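Local coordinates for protein Alp7A (Bacillus subtilis, PDB 5EC0) that binds ADP as a bacterial actin-like protein and probably forms nucleotide-dependent filaments that segregate plasmids, at residues 49-53 and 106-111; 54-58 and 69-74; 300-304 and 338-344; 321-327 and 353-358. One frame throughout, in Å; residues are numbered along the deposited sequence.

Contact 1. Residues 49-53 and 106-111; sequences PADLK and AYYQAL
Residues 106-111 are regular helix. Residues 49-53 have helical phi/psi, but only Leu52 N to Pro49 O (3.1 Å) is a sound bond. CA atoms pair Pro49 with Leu111 at 5.0 Å and Lys53 with Tyr107 at 6.4 Å. No hydrogen bond joins the segments, so van der Waals packing and one CH-pi contact hold them. Tyr107 is t (chi1 168°), bringing its ring to 49-53. Lys53 (t, t) sets CG over one ring face, 4.0 Å from the Tyr107 centroid; its end leads away to a weak bond from NZ to Glu25 O. At the ring edge, Pro49 O is 3.7 Å from Tyr107 CE1. Leu52 (t, p) sets CD2 3.7 Å from Ala110 CB. Pro49 CB touches Ala110 O at 3.1 Å. Leu111 (t, p) turns CD1 to 4.2 Å from Ala50 CB. The loop before strand 56-62 packs here on helix 95-112, beside the mixed N-terminal sheet: Tyr107 also meets Phe24 of strand 22-33 edge-to-face, and Leu52 reaches Val159 of strand 153-159.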
loop_
_atom_site.group_PDB
_atom_site.type_symbol
_atom_site.label_atom_id
_atom_site.label_comp_id
_atom_site.label_asym_id
_atom_site.label_seq_id
_atom_site.Cartn_x
_atom_site.Cartn_y
_atom_site.Cartn_z
ATOM N N PRO A 49 -23.364 7.556 -6.285
ATOM C CA PRO A 49 -22.518 6.789 -5.365
ATOM C C PRO A 49 -21.024 7.061 -5.530
ATOM O O PRO A 49 -20.269 6.912 -4.565
ATOM C CB PRO A 49 -22.844 5.340 -5.725
ATOM C CG PRO A 49 -24.245 5.403 -6.246
ATOM C CD PRO A 49 -24.346 6.702 -6.976
ATOM N N ALA A 50 -20.601 7.459 -6.724
ATOM C CA ALA A 50 -19.185 7.710 -6.957
ATOM C C ALA A 50 -18.720 8.908 -6.144
ATOM O O ALA A 50 -17.557 8.996 -5.784
ATOM C CB ALA A 50 -18.903 7.924 -8.442
ATOM N N ASP A 51 -19.642 9.823 -5.846
ATOM C CA ASP A 51 -19.296 11.028 -5.103
ATOM C C ASP A 51 -18.972 10.721 -3.641
ATOM O O ASP A 51 -18.346 11.517 -2.960
ATOM C CB ASP A 51 -20.428 12.054 -5.183
ATOM C CG ASP A 51 -20.623 12.603 -6.591
ATOM O OD1 ASP A 51 -19.649 12.599 -7.370
ATOM O OD2 ASP A 51 -21.748 13.052 -6.912
ATOM N N LEU A 52 -19.384 9.555 -3.164
ATOM C CA LEU A 52 -19.183 9.193 -1.767
ATOM C C LEU A 52 -17.700 9.054 -1.400
ATOM O O LEU A 52 -17.314 9.251 -0.251
ATOM C CB LEU A 52 -19.912 7.890 -1.468
ATOM C CG LEU A 52 -19.851 7.346 -0.043
ATOM C CD1 LEU A 52 -20.492 8.333 0.943
ATOM C CD2 LEU A 52 -20.524 5.983 0.018
ATOM N N LYS A 53 -16.875 8.710 -2.380
ATOM C CA LYS A 53 -15.478 8.397 -2.118
ATOM C C LYS A 53 -14.767 9.572 -1.449
ATOM O O LYS A 53 -14.000 9.380 -0.504
ATOM C CB LYS A 53 -14.761 8.009 -3.413
ATOM C CG LYS A 53 -13.448 7.290 -3.192
ATOM C CD LYS A 53 -12.798 6.917 -4.507
ATOM C CE LYS A 53 -11.304 7.181 -4.455
ATOM N NZ LYS A 53 -10.575 6.589 -5.608
ATOM N N ALA A 106 -18.140 0.086 2.676
ATOM C CA ALA A 106 -19.421 0.763 2.503
ATOM C C ALA A 106 -19.432 1.539 1.188
ATOM O O ALA A 106 -20.455 1.608 0.492
ATOM C CB ALA A 106 -19.701 1.687 3.673
ATOM N N TYR A 107 -18.281 2.109 0.846
ATOM C CA TYR A 107 -18.135 2.807 -0.422
ATOM C C TYR A 107 -18.336 1.864 -1.607
ATOM O O TYR A 107 -19.060 2.175 -2.561
ATOM C CB TYR A 107 -16.767 3.464 -0.524
ATOM C CG TYR A 107 -16.485 3.934 -1.927
ATOM C CD1 TYR A 107 -17.244 4.949 -2.503
ATOM C CD2 TYR A 107 -15.483 3.347 -2.689
ATOM C CE1 TYR A 107 -17.000 5.380 -3.793
ATOM C CE2 TYR A 107 -15.232 3.772 -3.979
ATOM C CZ TYR A 107 -15.999 4.792 -4.521
ATOM O OH TYR A 107 -15.755 5.208 -5.802
ATOM N N TYR A 108 -17.680 0.711 -1.552
ATOM C CA TYR A 108 -17.800 -0.266 -2.627
ATOM C C TYR A 108 -19.244 -0.750 -2.741
ATOM O O TYR A 108 -19.752 -0.948 -3.849
ATOM C CB TYR A 108 -16.860 -1.445 -2.397
ATOM C CG TYR A 108 -16.948 -2.502 -3.471
ATOM C CD1 TYR A 108 -16.184 -2.404 -4.636
ATOM C CD2 TYR A 108 -17.778 -3.607 -3.319
ATOM C CE1 TYR A 108 -16.248 -3.375 -5.620
ATOM C CE2 TYR A 108 -17.862 -4.583 -4.306
ATOM C CZ TYR A 108 -17.091 -4.466 -5.453
ATOM O OH TYR A 108 -17.163 -5.443 -6.431
ATOM N N GLN A 109 -19.905 -0.927 -1.595
ATOM C CA GLN A 109 -21.301 -1.356 -1.594
ATOM C C GLN A 109 -22.188 -0.313 -2.268
ATOM O O GLN A 109 -23.079 -0.662 -3.045
ATOM C CB GLN A 109 -21.802 -1.619 -0.174
ATOM C CG GLN A 109 -23.083 -2.425 -0.119
ATOM C CD GLN A 109 -24.360 -1.622 -0.438
ATOM O OE1 GLN A 109 -24.522 -0.471 -0.013
ATOM N NE2 GLN A 109 -25.271 -2.240 -1.188
ATOM N N ALA A 110 -21.947 0.960 -1.961
ATOM C CA ALA A 110 -22.736 2.051 -2.538
ATOM C C ALA A 110 -22.478 2.176 -4.035
ATOM O O ALA A 110 -23.393 2.442 -4.804
ATOM C CB ALA A 110 -22.424 3.364 -1.844
ATOM N N LEU A 111 -21.223 1.985 -4.434
ATOM C CA LEU A 111 -20.835 2.089 -5.837
ATOM C C LEU A 111 -21.413 0.959 -6.681
ATOM O O LEU A 111 -22.019 1.213 -7.713
ATOM C CB LEU A 111 -19.305 2.102 -5.973
ATOM C CG LEU A 111 -18.715 2.391 -7.359
ATOM C CD1 LEU A 111 -19.073 3.808 -7.824
ATOM C CD2 LEU A 111 -17.201 2.198 -7.367
#

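Contact 2. Residues 54-58 and 69-74; sequences DRLLV and FLVGEL
Leu56, Val58, Phe69 and Val71 share one face of a beta hairpin, strands 56-62 and 65-71, within the N-terminal sheet. On this face Leu56 CB lies 3.9 Å from Val71 CB, and Val58 CG2 lies 4.1 Å from Val71 CG2. Leu56 is m, t; Val58 is m and Val71 t. Helix 95-112 covers this face, with Val99 and Ala103 against Val71. Leu57 (t, p) and Leu70 (m, t) point to the other face, with Leu57 CD1 3.7 Å from Leu70 CD2. Leu74 (t, p) extends that patch, its CD2 4.2 Å from Leu57 CB.

The strands run antiparallel, their short axes at 154° and 5.0 Å apart. Val58 and Phe69 form a hydrogen-bonded pair: Val58 N to Phe69 O is 3.1 Å and Phe69 N to Val58 O is 2.9 Å. Leu57 and Leu70 form a non-hydrogen-bonded pair, CA to CA 5.0 Å. Val71 N reaches Leu56 O at 3.1 Å.

Beyond Val71 the strand pairing ends, but the chains stay close, Asp54 CA to Glu73 CA 5.3 Å. Gly72 takes a positive phi (74/-142), and residues 73-74 have helical angles. At the exposed end Asp54 OD1 sits 3.9 Å from Glu73 CB. A water links the turn to the strand: it accepts from Leu56 N (3.2 Å) and Leu74 N (3.0 Å) and donates to Val71 O (2.7 Å).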
loop_
_atom_site.group_PDB
_atom_site.type_symbol
_atom_site.label_atom_id
_atom_site.label_comp_id
_atom_site.label_asym_id
_atom_site.label_seq_id
_atom_site.Cartn_x
_atom_site.Cartn_y
_atom_site.Cartn_z
ATOM N N ASP A 54 -15.060 10.784 -1.915
ATOM C CA ASP A 54 -14.457 11.989 -1.350
ATOM C C ASP A 54 -15.284 12.535 -0.198
ATOM O O ASP A 54 -14.958 13.578 0.359
ATOM C CB ASP A 54 -14.289 13.086 -2.418
ATOM C CG ASP A 54 -13.220 12.750 -3.462
ATOM O OD1 ASP A 54 -12.496 11.736 -3.291
ATOM O OD2 ASP A 54 -13.099 13.517 -4.448
ATOM N N ARG A 55 -16.362 11.850 0.159
ATOM C CA ARG A 55 -17.276 12.407 1.154
ATOM C C ARG A 55 -17.591 11.369 2.240
ATOM O O ARG A 55 -18.741 11.218 2.649
ATOM C CB ARG A 55 -18.563 12.915 0.481
ATOM C CG ARG A 55 -18.319 13.962 -0.651
ATOM C CD ARG A 55 -19.590 14.323 -1.410
ATOM N NE ARG A 55 -19.339 15.240 -2.535
ATOM C CZ ARG A 55 -19.568 16.555 -2.535
ATOM N NH1 ARG A 55 -20.072 17.160 -1.462
ATOM N NH2 ARG A 55 -19.304 17.275 -3.623
ATOM N N LEU A 56 -16.555 10.676 2.711
ATOM C CA LEU A 56 -16.734 9.583 3.672
ATOM C C LEU A 56 -16.899 10.052 5.112
ATOM O O LEU A 56 -15.928 10.382 5.797
ATOM C CB LEU A 56 -15.560 8.604 3.594
ATOM C CG LEU A 56 -15.566 7.774 2.315
ATOM C CD1 LEU A 56 -14.349 6.897 2.243
ATOM C CD2 LEU A 56 -16.841 6.956 2.208
ATOM N N LEU A 57 -18.139 10.044 5.570
ATOM C CA LEU A 57 -18.463 10.373 6.943
ATOM C C LEU A 57 -19.242 9.204 7.521
ATOM O O LEU A 57 -20.384 8.952 7.127
ATOM C CB LEU A 57 -19.282 11.665 7.014
ATOM C CG LEU A 57 -19.848 12.075 8.377
ATOM C CD1 LEU A 57 -18.734 12.321 9.397
ATOM C CD2 LEU A 57 -20.758 13.310 8.246
ATOM N N VAL A 58 -18.628 8.483 8.446
ATOM C CA VAL A 58 -19.224 7.264 8.953
ATOM C C VAL A 58 -19.246 7.253 10.469
ATOM O O VAL A 58 -18.543 8.023 11.110
ATOM C CB VAL A 58 -18.461 6.018 8.474
ATOM C CG1 VAL A 58 -18.465 5.929 6.948
ATOM C CG2 VAL A 58 -17.031 6.029 9.027
ATOM N N PHE A 69 -16.301 9.439 12.382
ATOM C CA PHE A 69 -15.012 9.583 11.705
ATOM C C PHE A 69 -15.120 10.159 10.305
ATOM O O PHE A 69 -15.964 9.740 9.516
ATOM C CB PHE A 69 -14.280 8.228 11.595
ATOM C CG PHE A 69 -14.081 7.530 12.908
ATOM C CD1 PHE A 69 -15.052 6.663 13.403
ATOM C CD2 PHE A 69 -12.929 7.737 13.648
ATOM C CE1 PHE A 69 -14.881 6.023 14.626
ATOM C CE2 PHE A 69 -12.748 7.101 14.872
ATOM C CZ PHE A 69 -13.727 6.244 15.361
ATOM N N LEU A 70 -14.231 11.101 10.006
ATOM C CA LEU A 70 -13.940 11.505 8.641
ATOM C C LEU A 70 -12.856 10.583 8.105
ATOM O O LEU A 70 -11.845 10.366 8.768
ATOM C CB LEU A 70 -13.479 12.970 8.579
ATOM C CG LEU A 70 -14.449 14.017 9.135
ATOM C CD1 LEU A 70 -13.799 15.408 9.301
ATOM C CD2 LEU A 70 -15.677 14.101 8.241
ATOM N N VAL A 71 -13.065 10.049 6.904
ATOM C CA VAL A 71 -12.154 9.081 6.309
ATOM C C VAL A 71 -11.693 9.500 4.919
ATOM O O VAL A 71 -12.497 9.930 4.094
ATOM C CB VAL A 71 -12.810 7.697 6.176
ATOM C CG1 VAL A 71 -11.827 6.705 5.574
ATOM C CG2 VAL A 71 -13.394 7.223 7.519
ATOM N N GLY A 72 -10.404 9.343 4.646
ATOM C CA GLY A 72 -9.892 9.612 3.318
ATOM C C GLY A 72 -9.813 11.096 3.021
ATOM O O GLY A 72 -9.479 11.905 3.897
ATOM N N GLU A 73 -10.134 11.448 1.779
ATOM C CA GLU A 73 -9.990 12.814 1.293
ATOM C C GLU A 73 -10.832 13.815 2.084
ATOM O O GLU A 73 -10.463 14.983 2.178
ATOM C CB GLU A 73 -10.354 12.887 -0.195
ATOM C CG GLU A 73 -9.927 14.172 -0.891
ATOM C CD GLU A 73 -8.413 14.373 -0.888
ATOM O OE1 GLU A 73 -7.684 13.407 -1.207
ATOM O OE2 GLU A 73 -7.958 15.500 -0.576
ATOM N N LEU A 74 -11.958 13.368 2.644
ATOM C CA LEU A 74 -12.781 14.256 3.464
ATOM C C LEU A 74 -12.070 14.632 4.769
ATOM O O LEU A 74 -12.341 15.678 5.350
ATOM C CB LEU A 74 -14.140 13.621 3.769
ATOM C CG LEU A 74 -15.169 14.556 4.421
ATOM C CD1 LEU A 74 -15.410 15.808 3.562
ATOM C CD2 LEU A 74 -16.479 13.813 4.691
HETATM O O HOH W 1 -13.536 11.003 1.798
#

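Contact 3. Residues 300-304 and 338-344; sequences KEYTE and ISVVTEE
Helix segments 300-304 and 338-344 cross at -56°, their axes 9.5 Å apart at closest approach. Ile338 (m, t) begins the second segment, with CG1 3.6 Å from Thr303 CG2. Thr303 is m, and its OG1 bonds to Leu299 O, leaving the methyl for the interface. The CA atoms of Thr303 and Ile338 are 6.3 Å apart. Val340 follows two residues on, at the exposed side, its CG1 4.0 Å from Lys300 CE. Val341 (chi1 159°, t) is the centre of the contact. Its CG2 meets Lys300 CG at 3.7 Å, Glu304 CG at 3.7 Å and Thr303 CG2 at 4.1 Å. This is helix-helix packing in the actin-like C-terminal half, between helices 292-313 and 335-346. Thr342 (p) returns OG1 to Ile338 O at 2.7 Å, and that hydroxyl also bonds Ser351 OG. At the surface Lys300, t at all four chi angles, places NZ 2.9 Å from OE2 of Glu344 (m, t) in a salt bridge. Glu304 OE2 lies 3.8 Å from Glu344 OE1, like charges.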
loop_
_atom_site.group_PDB
_atom_site.type_symbol
_atom_site.label_atom_id
_atom_site.label_comp_id
_atom_site.label_asym_id
_atom_site.label_seq_id
_atom_site.Cartn_x
_atom_site.Cartn_y
_atom_site.Cartn_z
ATOM N N LYS A 300 18.451 11.562 -6.976
ATOM C CA LYS A 300 19.639 10.748 -7.202
ATOM C C LYS A 300 20.406 10.597 -5.898
ATOM O O LYS A 300 20.870 9.500 -5.580
ATOM C CB LYS A 300 20.534 11.347 -8.284
ATOM C CG LYS A 300 21.565 10.355 -8.840
ATOM C CD LYS A 300 22.601 11.053 -9.708
ATOM C CE LYS A 300 23.756 10.129 -10.063
ATOM N NZ LYS A 300 24.808 10.894 -10.784
ATOM N N GLU A 301 20.526 11.697 -5.148
ATOM C CA GLU A 301 21.105 11.668 -3.796
ATOM C C GLU A 301 20.454 10.597 -2.931
ATOM O O GLU A 301 21.142 9.745 -2.360
ATOM C CB GLU A 301 20.951 13.017 -3.077
ATOM C CG GLU A 301 21.696 14.191 -3.676
ATOM C CD GLU A 301 21.314 15.502 -3.008
ATOM O OE1 GLU A 301 20.895 15.468 -1.825
ATOM O OE2 GLU A 301 21.408 16.557 -3.672
ATOM N N TYR A 302 19.127 10.667 -2.831
ATOM C CA TYR A 302 18.362 9.731 -2.024
ATOM C C TYR A 302 18.591 8.292 -2.490
ATOM O O TYR A 302 18.819 7.398 -1.682
ATOM C CB TYR A 302 16.861 10.078 -2.064
ATOM C CG TYR A 302 16.031 9.197 -1.154
ATOM C CD1 TYR A 302 16.016 9.410 0.225
ATOM C CD2 TYR A 302 15.281 8.137 -1.669
ATOM C CE1 TYR A 302 15.263 8.592 1.074
ATOM C CE2 TYR A 302 14.532 7.314 -0.834
ATOM C CZ TYR A 302 14.532 7.547 0.540
ATOM O OH TYR A 302 13.804 6.746 1.385
ATOM N N THR A 303 18.547 8.082 -3.799
ATOM C CA THR A 303 18.740 6.756 -4.382
ATOM C C THR A 303 20.123 6.189 -4.027
ATOM O O THR A 303 20.265 4.999 -3.728
ATOM C CB THR A 303 18.546 6.806 -5.916
ATOM O OG1 THR A 303 17.214 7.247 -6.209
ATOM C CG2 THR A 303 18.766 5.438 -6.555
ATOM N N GLU A 304 21.139 7.047 -4.036
ATOM C CA GLU A 304 22.483 6.625 -3.666
ATOM C C GLU A 304 22.493 6.105 -2.222
ATOM O O GLU A 304 23.118 5.091 -1.922
ATOM C CB GLU A 304 23.489 7.771 -3.877
ATOM C CG GLU A 304 24.258 7.621 -5.205
ATOM C CD GLU A 304 24.816 8.923 -5.754
ATOM O OE1 GLU A 304 24.494 9.996 -5.208
ATOM O OE2 GLU A 304 25.579 8.873 -6.742
ATOM N N ILE A 338 17.629 4.803 -10.079
ATOM C CA ILE A 338 18.203 3.525 -9.735
ATOM C C ILE A 338 19.035 3.012 -10.905
ATOM O O ILE A 338 20.142 2.494 -10.721
ATOM C CB ILE A 338 17.111 2.537 -9.352
ATOM C CG1 ILE A 338 16.522 2.954 -8.002
ATOM C CG2 ILE A 338 17.656 1.116 -9.318
ATOM C CD1 ILE A 338 15.181 2.307 -7.658
ATOM N N SER A 339 18.522 3.192 -12.112
ATOM C CA SER A 339 19.250 2.762 -13.297
ATOM C C SER A 339 20.562 3.536 -13.450
ATOM O O SER A 339 21.592 2.948 -13.737
ATOM C CB SER A 339 18.384 2.927 -14.540
ATOM O OG SER A 339 19.143 2.672 -15.703
ATOM N N VAL A 340 20.528 4.847 -13.215
ATOM C CA VAL A 340 21.710 5.691 -13.328
ATOM C C VAL A 340 22.747 5.365 -12.252
ATOM O O VAL A 340 23.938 5.192 -12.540
ATOM C CB VAL A 340 21.352 7.197 -13.212
ATOM C CG1 VAL A 340 22.624 8.055 -13.263
ATOM C CG2 VAL A 340 20.370 7.614 -14.307
ATOM N N VAL A 341 22.285 5.296 -11.008
ATOM C CA VAL A 341 23.183 5.085 -9.886
ATOM C C VAL A 341 23.835 3.700 -9.937
ATOM O O VAL A 341 25.044 3.578 -9.704
ATOM C CB VAL A 341 22.452 5.275 -8.527
ATOM C CG1 VAL A 341 23.204 4.573 -7.402
ATOM C CG2 VAL A 341 22.267 6.777 -8.215
ATOM N N THR A 342 23.060 2.663 -10.256
ATOM C CA THR A 342 23.625 1.316 -10.247
ATOM C C THR A 342 24.621 1.152 -11.398
ATOM O O THR A 342 25.617 0.432 -11.276
ATOM C CB THR A 342 22.530 0.217 -10.302
ATOM O OG1 THR A 342 21.658 0.432 -11.415
ATOM C CG2 THR A 342 21.716 0.248 -9.030
ATOM N N GLU A 343 24.380 1.855 -12.498
ATOM C CA GLU A 343 25.309 1.810 -13.609
ATOM C C GLU A 343 26.627 2.484 -13.251
ATOM O O GLU A 343 27.687 1.997 -13.633
ATOM C CB GLU A 343 24.716 2.460 -14.848
ATOM C CG GLU A 343 25.607 2.250 -16.060
ATOM C CD GLU A 343 25.134 2.997 -17.277
ATOM O OE1 GLU A 343 24.043 2.665 -17.784
ATOM O OE2 GLU A 343 25.861 3.905 -17.733
ATOM N N GLU A 344 26.564 3.597 -12.517
ATOM C CA GLU A 344 27.784 4.305 -12.090
ATOM C C GLU A 344 28.589 3.473 -11.104
ATOM O O GLU A 344 29.811 3.536 -11.067
ATOM C CB GLU A 344 27.456 5.654 -11.435
ATOM C CG GLU A 344 26.984 6.757 -12.366
ATOM C CD GLU A 344 26.640 8.039 -11.608
ATOM O OE1 GLU A 344 26.417 7.961 -10.378
ATOM O OE2 GLU A 344 26.605 9.120 -12.233
#

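Contact 4. Residues 321-327 and 353-358; sequences VYKYLYF and SNHIVA
Three aromatic residues, Tyr324, Tyr326 and His355, cluster on one face of a parallel strand pair. Strands 322-327 and 355-357 are joined through helices in a beta-alpha-beta crossover of the actin-like C-terminal half, with 355-357 outermost in the mixed sheet of this chain. Tyr326 and His355 are both m, and Tyr326 OH hydrogen-bonds His355 ND1 at 2.7 Å. Tyr324, also m, has its ring nearly parallel to that of His355 (8°), centroids 4.8 Å apart, but slid so they barely overlap. Ile338 and Thr342 of helix 335-346 pack onto this face.

The strand axes approach to 4.6 Å at 22°. In register are Tyr324 with His355, Leu325 with Ile356 and Tyr326 with Val357, CA to CA 4.6 to 4.8 Å. Four bonds follow the parallel pattern: Tyr324 N to Asn354 O 2.7 Å, Ile356 N to Tyr324 O 2.8 Å, Tyr326 N to Ile356 O 2.8 Å, and Ala358 N to Tyr326 O 2.9 Å. His355 leaves the preceding helix and enters the strand directly.

On the other face Leu325 (t, p) puts CD1 3.8 Å from Ile356 CG2 and CD2 4.1 Å from Ala358 CB. Strand 207-213 flanks strand 322-327, which runs into Gly328 and Gly329 of the ADP pocket. Lys323 NZ bonds Gln202 O and also a water at 3.0 Å, which donates to Ser353 O at 2.6 Å.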
loop_
_atom_site.group_PDB
_atom_site.type_symbol
_atom_site.label_atom_id
_atom_site.label_comp_id
_atom_site.label_asym_id
_atom_site.label_seq_id
_atom_site.Cartn_x
_atom_site.Cartn_y
_atom_site.Cartn_z
ATOM N N VAL A 321 26.482 -13.982 -6.057
ATOM C CA VAL A 321 25.901 -12.843 -6.738
ATOM C C VAL A 321 24.446 -12.723 -6.301
ATOM O O VAL A 321 23.654 -13.650 -6.480
ATOM C CB VAL A 321 25.993 -12.982 -8.270
ATOM C CG1 VAL A 321 25.439 -11.749 -8.951
ATOM C CG2 VAL A 321 27.438 -13.215 -8.699
ATOM N N TYR A 322 24.116 -11.596 -5.685
ATOM C CA TYR A 322 22.733 -11.263 -5.388
ATOM C C TYR A 322 22.115 -10.486 -6.541
ATOM O O TYR A 322 22.809 -9.779 -7.270
ATOM C CB TYR A 322 22.630 -10.416 -4.123
ATOM C CG TYR A 322 22.816 -11.132 -2.806
ATOM C CD1 TYR A 322 22.989 -12.511 -2.742
ATOM C CD2 TYR A 322 22.815 -10.415 -1.609
ATOM C CE1 TYR A 322 23.162 -13.148 -1.523
ATOM C CE2 TYR A 322 22.988 -11.042 -0.397
ATOM C CZ TYR A 322 23.160 -12.405 -0.354
ATOM O OH TYR A 322 23.326 -13.022 0.864
ATOM N N LYS A 323 20.805 -10.611 -6.703
ATOM C CA LYS A 323 20.053 -9.666 -7.522
ATOM C C LYS A 323 19.150 -8.834 -6.620
ATOM O O LYS A 323 18.837 -9.233 -5.496
ATOM C CB LYS A 323 19.240 -10.380 -8.604
ATOM C CG LYS A 323 20.107 -10.841 -9.774
ATOM C CD LYS A 323 19.344 -11.682 -10.793
ATOM C CE LYS A 323 20.214 -11.965 -12.004
ATOM N NZ LYS A 323 19.508 -12.788 -13.012
ATOM N N TYR A 324 18.751 -7.672 -7.122
ATOM C CA TYR A 324 17.967 -6.713 -6.358
ATOM C C TYR A 324 16.690 -6.391 -7.105
ATOM O O TYR A 324 16.722 -5.993 -8.282
ATOM C CB TYR A 324 18.791 -5.443 -6.088
ATOM C CG TYR A 324 20.002 -5.741 -5.232
ATOM C CD1 TYR A 324 21.134 -6.341 -5.776
ATOM C CD2 TYR A 324 19.996 -5.463 -3.875
ATOM C CE1 TYR A 324 22.222 -6.652 -4.994
ATOM C CE2 TYR A 324 21.076 -5.756 -3.088
ATOM C CZ TYR A 324 22.184 -6.356 -3.650
ATOM O OH TYR A 324 23.253 -6.647 -2.861
ATOM N N LEU A 325 15.563 -6.596 -6.430
ATOM C CA LEU A 325 14.273 -6.214 -6.970
ATOM C C LEU A 325 13.695 -5.088 -6.135
ATOM O O LEU A 325 13.374 -5.290 -4.965
ATOM C CB LEU A 325 13.289 -7.386 -7.006
ATOM C CG LEU A 325 12.019 -6.940 -7.759
ATOM C CD1 LEU A 325 12.130 -7.192 -9.265
ATOM C CD2 LEU A 325 10.697 -7.486 -7.182
ATOM N N TYR A 326 13.543 -3.919 -6.760
ATOM C CA TYR A 326 13.070 -2.696 -6.100
ATOM C C TYR A 326 11.592 -2.445 -6.372
ATOM O O TYR A 326 11.158 -2.492 -7.517
ATOM C CB TYR A 326 13.897 -1.476 -6.574
ATOM C CG TYR A 326 15.402 -1.628 -6.406
ATOM C CD1 TYR A 326 16.030 -1.236 -5.230
ATOM C CD2 TYR A 326 16.188 -2.163 -7.418
ATOM C CE1 TYR A 326 17.392 -1.376 -5.064
ATOM C CE2 TYR A 326 17.562 -2.301 -7.263
ATOM C CZ TYR A 326 18.150 -1.909 -6.081
ATOM O OH TYR A 326 19.501 -2.042 -5.900
ATOM N N PHE A 327 10.811 -2.191 -5.325
ATOM C CA PHE A 327 9.402 -1.824 -5.507
ATOM C C PHE A 327 8.909 -0.869 -4.403
ATOM O O PHE A 327 9.698 -0.177 -3.764
ATOM C CB PHE A 327 8.491 -3.085 -5.597
ATOM C CG PHE A 327 8.606 -4.040 -4.418
ATOM C CD1 PHE A 327 9.689 -4.898 -4.301
ATOM C CD2 PHE A 327 7.606 -4.099 -3.453
ATOM C CE1 PHE A 327 9.791 -5.771 -3.218
ATOM C CE2 PHE A 327 7.686 -4.975 -2.386
ATOM C CZ PHE A 327 8.778 -5.817 -2.264
ATOM N N SER A 353 21.100 -6.411 -15.448
ATOM C CA SER A 353 20.667 -7.771 -15.140
ATOM C C SER A 353 20.425 -8.002 -13.647
ATOM O O SER A 353 19.639 -8.877 -13.277
ATOM C CB SER A 353 21.682 -8.789 -15.662
ATOM O OG SER A 353 22.952 -8.597 -15.066
ATOM N N ASN A 354 21.072 -7.217 -12.790
ATOM C CA ASN A 354 21.000 -7.474 -11.345
ATOM C C ASN A 354 20.223 -6.449 -10.528
ATOM O O ASN A 354 19.937 -6.695 -9.357
ATOM C CB ASN A 354 22.407 -7.585 -10.752
ATOM C CG ASN A 354 23.161 -8.796 -11.263
ATOM O OD1 ASN A 354 22.673 -9.528 -12.126
ATOM N ND2 ASN A 354 24.361 -9.006 -10.737
ATOM N N HIS A 355 19.899 -5.294 -11.108
ATOM C CA HIS A 355 19.138 -4.314 -10.351
ATOM C C HIS A 355 17.853 -3.987 -11.097
ATOM O O HIS A 355 17.833 -3.151 -11.998
ATOM C CB HIS A 355 20.000 -3.076 -10.065
ATOM C CG HIS A 355 21.169 -3.361 -9.161
ATOM N ND1 HIS A 355 21.106 -3.216 -7.789
ATOM C CD2 HIS A 355 22.421 -3.804 -9.436
ATOM C CE1 HIS A 355 22.275 -3.547 -7.259
ATOM N NE2 HIS A 355 23.087 -3.906 -8.237
ATOM N N ILE A 356 16.790 -4.697 -10.708
ATOM C CA ILE A 356 15.500 -4.681 -11.395
ATOM C C ILE A 356 14.433 -3.898 -10.615
ATOM O O ILE A 356 14.208 -4.134 -9.428
ATOM C CB ILE A 356 14.959 -6.125 -11.635
ATOM C CG1 ILE A 356 16.060 -7.072 -12.140
ATOM C CG2 ILE A 356 13.752 -6.103 -12.560
ATOM C CD1 ILE A 356 16.610 -6.725 -13.514
ATOM N N VAL A 357 13.796 -2.947 -11.282
ATOM C CA VAL A 357 12.665 -2.254 -10.695
ATOM C C VAL A 357 11.428 -3.000 -11.169
ATOM O O VAL A 357 11.253 -3.201 -12.372
ATOM C CB VAL A 357 12.607 -0.759 -11.105
ATOM C CG1 VAL A 357 11.382 -0.060 -10.462
ATOM C CG2 VAL A 357 13.916 -0.044 -10.733
ATOM N N ALA A 358 10.605 -3.456 -10.229
ATOM C CA ALA A 358 9.348 -4.132 -10.577
ATOM C C ALA A 358 8.397 -3.214 -11.338
ATOM O O ALA A 358 8.268 -2.032 -11.011
ATOM C CB ALA A 358 8.657 -4.645 -9.330
HETATM O O HOH W 2 17.954 -10.577 -14.381
#

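In the fold
Contacts 1 and 2 lie in the N-terminal half, contacts 3 and 4 across the chain centre, about 38 to 42 Å away between centres. Contacts 2 and 4 are buried strand pairings held by backbone hydrogen bonds, one antiparallel, the other parallel. Contacts 1 and 3 are only partly buried and depend on side chains. Contact 1 has no hydrogen bond between its segments, while contact 3 adds a salt bridge at its surface edge. Helix 95-112 serves contact 1 and also covers one face of contact 2. Contacts 3 and 4 touch: Thr342 CG2 is 3.7 Å from His355 CG, so helix 335-346 joins the aromatic face to helix 292-313.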